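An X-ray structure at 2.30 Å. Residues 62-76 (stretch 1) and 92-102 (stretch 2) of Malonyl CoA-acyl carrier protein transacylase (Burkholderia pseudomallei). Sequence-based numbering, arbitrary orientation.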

# COMPACT_ATOMS: atom_id res chain seq x y z
N THR A 62 -10.40 5.84 -3.85
CA THR A 62 -9.36 5.83 -2.85
C THR A 62 -7.94 5.80 -3.39
O THR A 62 -7.09 6.47 -2.90
CB THR A 62 -9.50 4.60 -1.96
OG1 THR A 62 -10.83 4.45 -1.55
CG2 THR A 62 -8.66 4.77 -0.77
N GLN A 63 -7.74 4.99 -4.41
CA GLN A 63 -6.44 4.69 -4.95
C GLN A 63 -5.79 5.84 -5.71
O GLN A 63 -4.67 6.16 -5.42
CB GLN A 63 -6.48 3.39 -5.73
CG GLN A 63 -6.40 2.12 -4.88
CD GLN A 63 -6.16 0.89 -5.67
OE1 GLN A 63 -6.89 -0.05 -5.58
NE2 GLN A 63 -5.14 0.90 -6.48
N PRO A 64 -6.52 6.47 -6.62
CA PRO A 64 -6.02 7.68 -7.25
C PRO A 64 -5.83 8.79 -6.26
O PRO A 64 -4.90 9.48 -6.43
CB PRO A 64 -7.12 8.02 -8.23
CG PRO A 64 -7.73 6.83 -8.50
CD PRO A 64 -7.73 6.04 -7.31
N ALA A 65 -6.70 8.91 -5.27
CA ALA A 65 -6.57 9.89 -4.18
C ALA A 65 -5.28 9.74 -3.41
O ALA A 65 -4.54 10.70 -3.24
CB ALA A 65 -7.74 9.79 -3.23
N LEU A 66 -5.01 8.54 -2.94
CA LEU A 66 -3.76 8.24 -2.26
C LEU A 66 -2.54 8.57 -3.10
O LEU A 66 -1.65 9.29 -2.64
CB LEU A 66 -3.73 6.77 -1.85
CG LEU A 66 -4.74 6.43 -0.75
CD1 LEU A 66 -4.81 4.90 -0.59
CD2 LEU A 66 -4.40 7.13 0.59
N TYR A 67 -2.53 8.07 -4.33
CA TYR A 67 -1.40 8.23 -5.21
C TYR A 67 -1.03 9.69 -5.41
O TYR A 67 0.15 10.05 -5.32
CB TYR A 67 -1.67 7.56 -6.58
CG TYR A 67 -0.56 7.79 -7.63
CD1 TYR A 67 0.58 6.95 -7.67
CD2 TYR A 67 -0.65 8.83 -8.56
CE1 TYR A 67 1.59 7.15 -8.62
CE2 TYR A 67 0.39 9.07 -9.49
CZ TYR A 67 1.48 8.21 -9.54
OH TYR A 67 2.48 8.42 -10.47
N VAL A 68 -2.03 10.51 -5.70
CA VAL A 68 -1.75 11.91 -6.03
C VAL A 68 -1.33 12.66 -4.77
O VAL A 68 -0.36 13.44 -4.77
CB VAL A 68 -2.97 12.59 -6.69
CG1 VAL A 68 -2.65 14.03 -7.00
CG2 VAL A 68 -3.35 11.85 -7.98
N VAL A 69 -2.02 12.39 -3.66
CA VAL A 69 -1.61 12.99 -2.41
C VAL A 69 -0.22 12.52 -1.98
O VAL A 69 0.65 13.37 -1.61
CB VAL A 69 -2.69 12.89 -1.34
CG1 VAL A 69 -2.17 13.41 0.00
CG2 VAL A 69 -3.98 13.73 -1.82
N ASN A 70 0.04 11.22 -2.07
CA ASN A 70 1.37 10.76 -1.73
C ASN A 70 2.39 11.47 -2.62
O ASN A 70 3.42 11.94 -2.14
CB ASN A 70 1.49 9.25 -1.94
CG ASN A 70 0.73 8.46 -0.92
OD1 ASN A 70 0.13 9.00 0.04
ND2 ASN A 70 0.74 7.13 -1.10
N ALA A 71 2.16 11.51 -3.93
CA ALA A 71 3.10 12.17 -4.85
C ALA A 71 3.36 13.64 -4.53
O ALA A 71 4.49 14.09 -4.53
CB ALA A 71 2.57 12.06 -6.27
N LEU A 72 2.31 14.41 -4.32
CA LEU A 72 2.47 15.83 -4.12
C LEU A 72 3.24 16.09 -2.84
O LEU A 72 4.18 16.90 -2.83
CB LEU A 72 1.09 16.49 -4.09
CG LEU A 72 0.65 17.12 -5.44
CD1 LEU A 72 1.00 16.31 -6.71
CD2 LEU A 72 -0.82 17.45 -5.41
N THR A 73 2.88 15.37 -1.78
CA THR A 73 3.62 15.40 -0.52
C THR A 73 5.08 15.07 -0.76
O THR A 73 5.95 15.78 -0.26
CB THR A 73 3.08 14.39 0.44
OG1 THR A 73 1.69 14.60 0.55
CG2 THR A 73 3.69 14.60 1.80
N TYR A 74 5.34 14.03 -1.55
CA TYR A 74 6.71 13.68 -1.91
C TYR A 74 7.46 14.84 -2.65
O TYR A 74 8.57 15.20 -2.27
CB TYR A 74 6.69 12.41 -2.71
CG TYR A 74 7.94 12.16 -3.52
CD1 TYR A 74 9.12 11.66 -2.92
CD2 TYR A 74 7.94 12.39 -4.92
CE1 TYR A 74 10.29 11.47 -3.71
CE2 TYR A 74 9.08 12.19 -5.67
CZ TYR A 74 10.22 11.74 -5.07
OH TYR A 74 11.29 11.55 -5.86
N TYR A 75 6.84 15.42 -3.68
CA TYR A 75 7.41 16.63 -4.31
C TYR A 75 7.57 17.81 -3.35
O TYR A 75 8.61 18.45 -3.38
CB TYR A 75 6.61 17.06 -5.51
CG TYR A 75 6.52 16.02 -6.63
CD1 TYR A 75 7.68 15.39 -7.16
CD2 TYR A 75 5.27 15.66 -7.14
CE1 TYR A 75 7.57 14.45 -8.17
CE2 TYR A 75 5.17 14.70 -8.13
CZ TYR A 75 6.30 14.13 -8.65
OH TYR A 75 6.13 13.22 -9.67
N ALA A 76 6.60 18.08 -2.48
CA ALA A 76 6.82 19.13 -1.49
C ALA A 76 8.06 18.83 -0.63
O ALA A 76 8.93 19.66 -0.44
CB ALA A 76 5.55 19.35 -0.56
N SER A 92 1.09 -1.46 -0.75
CA SER A 92 0.15 -1.83 -1.79
C SER A 92 0.02 -0.67 -2.80
O SER A 92 0.90 -0.51 -3.64
CB SER A 92 -1.14 -2.31 -1.15
OG SER A 92 -2.13 -2.49 -2.15
N LEU A 93 -0.99 0.18 -2.71
CA LEU A 93 -1.03 1.38 -3.49
C LEU A 93 0.24 2.21 -3.42
O LEU A 93 0.75 2.57 -4.39
CB LEU A 93 -2.25 2.26 -3.19
CG LEU A 93 -2.47 3.53 -4.00
CD1 LEU A 93 -1.61 4.69 -3.67
CD2 LEU A 93 -2.54 3.32 -5.46
N GLY A 94 0.72 2.48 -2.23
CA GLY A 94 1.95 3.17 -2.00
C GLY A 94 3.18 2.73 -2.72
O GLY A 94 4.06 3.45 -2.86
N GLU A 95 3.20 1.52 -3.21
CA GLU A 95 4.28 1.03 -4.00
C GLU A 95 4.42 1.78 -5.33
O GLU A 95 5.48 1.99 -5.81
CB GLU A 95 4.14 -0.48 -4.15
CG GLU A 95 5.15 -1.18 -4.96
CD GLU A 95 5.33 -2.62 -4.58
OE1 GLU A 95 5.16 -3.49 -5.40
OE2 GLU A 95 5.68 -2.90 -3.49
N PHE A 96 3.30 2.21 -5.87
CA PHE A 96 3.28 3.03 -7.02
C PHE A 96 3.97 4.34 -6.84
O PHE A 96 4.65 4.73 -7.69
CB PHE A 96 1.87 3.23 -7.50
CG PHE A 96 1.34 2.06 -8.18
CD1 PHE A 96 1.51 1.88 -9.51
CD2 PHE A 96 0.70 1.09 -7.48
CE1 PHE A 96 1.04 0.80 -10.09
CE2 PHE A 96 0.24 0.04 -8.08
CZ PHE A 96 0.40 -0.12 -9.38
N ASN A 97 3.82 4.98 -5.70
CA ASN A 97 4.61 6.17 -5.38
C ASN A 97 6.09 5.92 -5.13
O ASN A 97 6.89 6.83 -5.36
CB ASN A 97 4.03 6.88 -4.18
CG ASN A 97 2.66 7.39 -4.44
OD1 ASN A 97 1.67 6.77 -3.99
ND2 ASN A 97 2.57 8.53 -5.13
N ALA A 98 6.46 4.75 -4.59
CA ALA A 98 7.89 4.31 -4.46
C ALA A 98 8.52 4.17 -5.84
O ALA A 98 9.62 4.67 -6.08
CB ALA A 98 7.99 2.94 -3.72
N LEU A 99 7.84 3.45 -6.74
CA LEU A 99 8.30 3.29 -8.12
C LEU A 99 8.39 4.65 -8.82
O LEU A 99 9.37 4.90 -9.56
CB LEU A 99 7.40 2.33 -8.91
CG LEU A 99 7.36 0.86 -8.44
CD1 LEU A 99 6.26 0.03 -9.17
CD2 LEU A 99 8.78 0.22 -8.59
N LEU A 100 7.44 5.56 -8.53
CA LEU A 100 7.50 6.92 -9.07
C LEU A 100 8.79 7.65 -8.63
O LEU A 100 9.52 8.17 -9.47
CB LEU A 100 6.27 7.72 -8.65
CG LEU A 100 6.30 9.18 -9.07
CD1 LEU A 100 6.34 9.36 -10.59
CD2 LEU A 100 5.08 9.97 -8.45
N ALA A 101 9.04 7.67 -7.32
CA ALA A 101 10.24 8.28 -6.76
C ALA A 101 11.50 7.59 -7.19
O ALA A 101 12.53 8.20 -7.09
CB ALA A 101 10.17 8.36 -5.24
N ALA A 102 11.44 6.35 -7.66
CA ALA A 102 12.65 5.69 -8.21
C ALA A 102 12.84 5.99 -9.70
O ALA A 102 13.83 5.55 -10.30
CB ALA A 102 12.58 4.16 -8.00
O HOH W 1 13.31 10.15 -5.06

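How do the two backbones lie against each other? Stretch 1 is helical throughout, and the helix of stretch 2 runs in roughly the same direction, the axes inclined by 36° and 9.1 Å apart at closest approach. The backbones come nearest where A71 CA lies 6.2 Å from N97 CA, and there polar chemistry takes over from apolar packing.

What satisfies the amide of N97? Its ND2 donates to Y67 O at 2.9 Å, with a nearly straight N-H...O angle of 164°. That carbonyl already accepts the helical bond from A71 N, 2.8 Å from Y67 O, so it serves two donors without the helix being broken. A71 N and N97 ND2 are consequently only 3.2 Å apart, but both are donors and do not bond; they are neighbors because they share an acceptor. The other end of the amide, N97 OD1, accepts from N70 ND2 at 3.1 Å. N70 ND2 also bonds elsewhere in the structure.

What fills the space around this polar center? L93 inserts its CD1 against L66 CB at 3.5 Å and also reaches Y67 CB. Farther along, L100 CD2 packs 3.9 Å from A71 CB and lies 3.6 Å from both Y67 OH and Y75 OH. These two are contacts of a methyl with hydroxyl oxygens, not hydrogen bonds; Y67 OH finds its polar partner elsewhere in the structure. The Y67 ring also meets F96, its CD1 lying 3.9 Å from F96 CB.

How is the C-terminal end of the contact held? Y74 CZ rests 3.4 Å from A101 CB, a close apolar contact. Water 1 links the same two residues, hydrogen-bonded to Y74 OH at 2.6 Å and donating to A101 O at 2.9 Å, so the tyrosine's hydroxyl is satisfied beside its apolar contact.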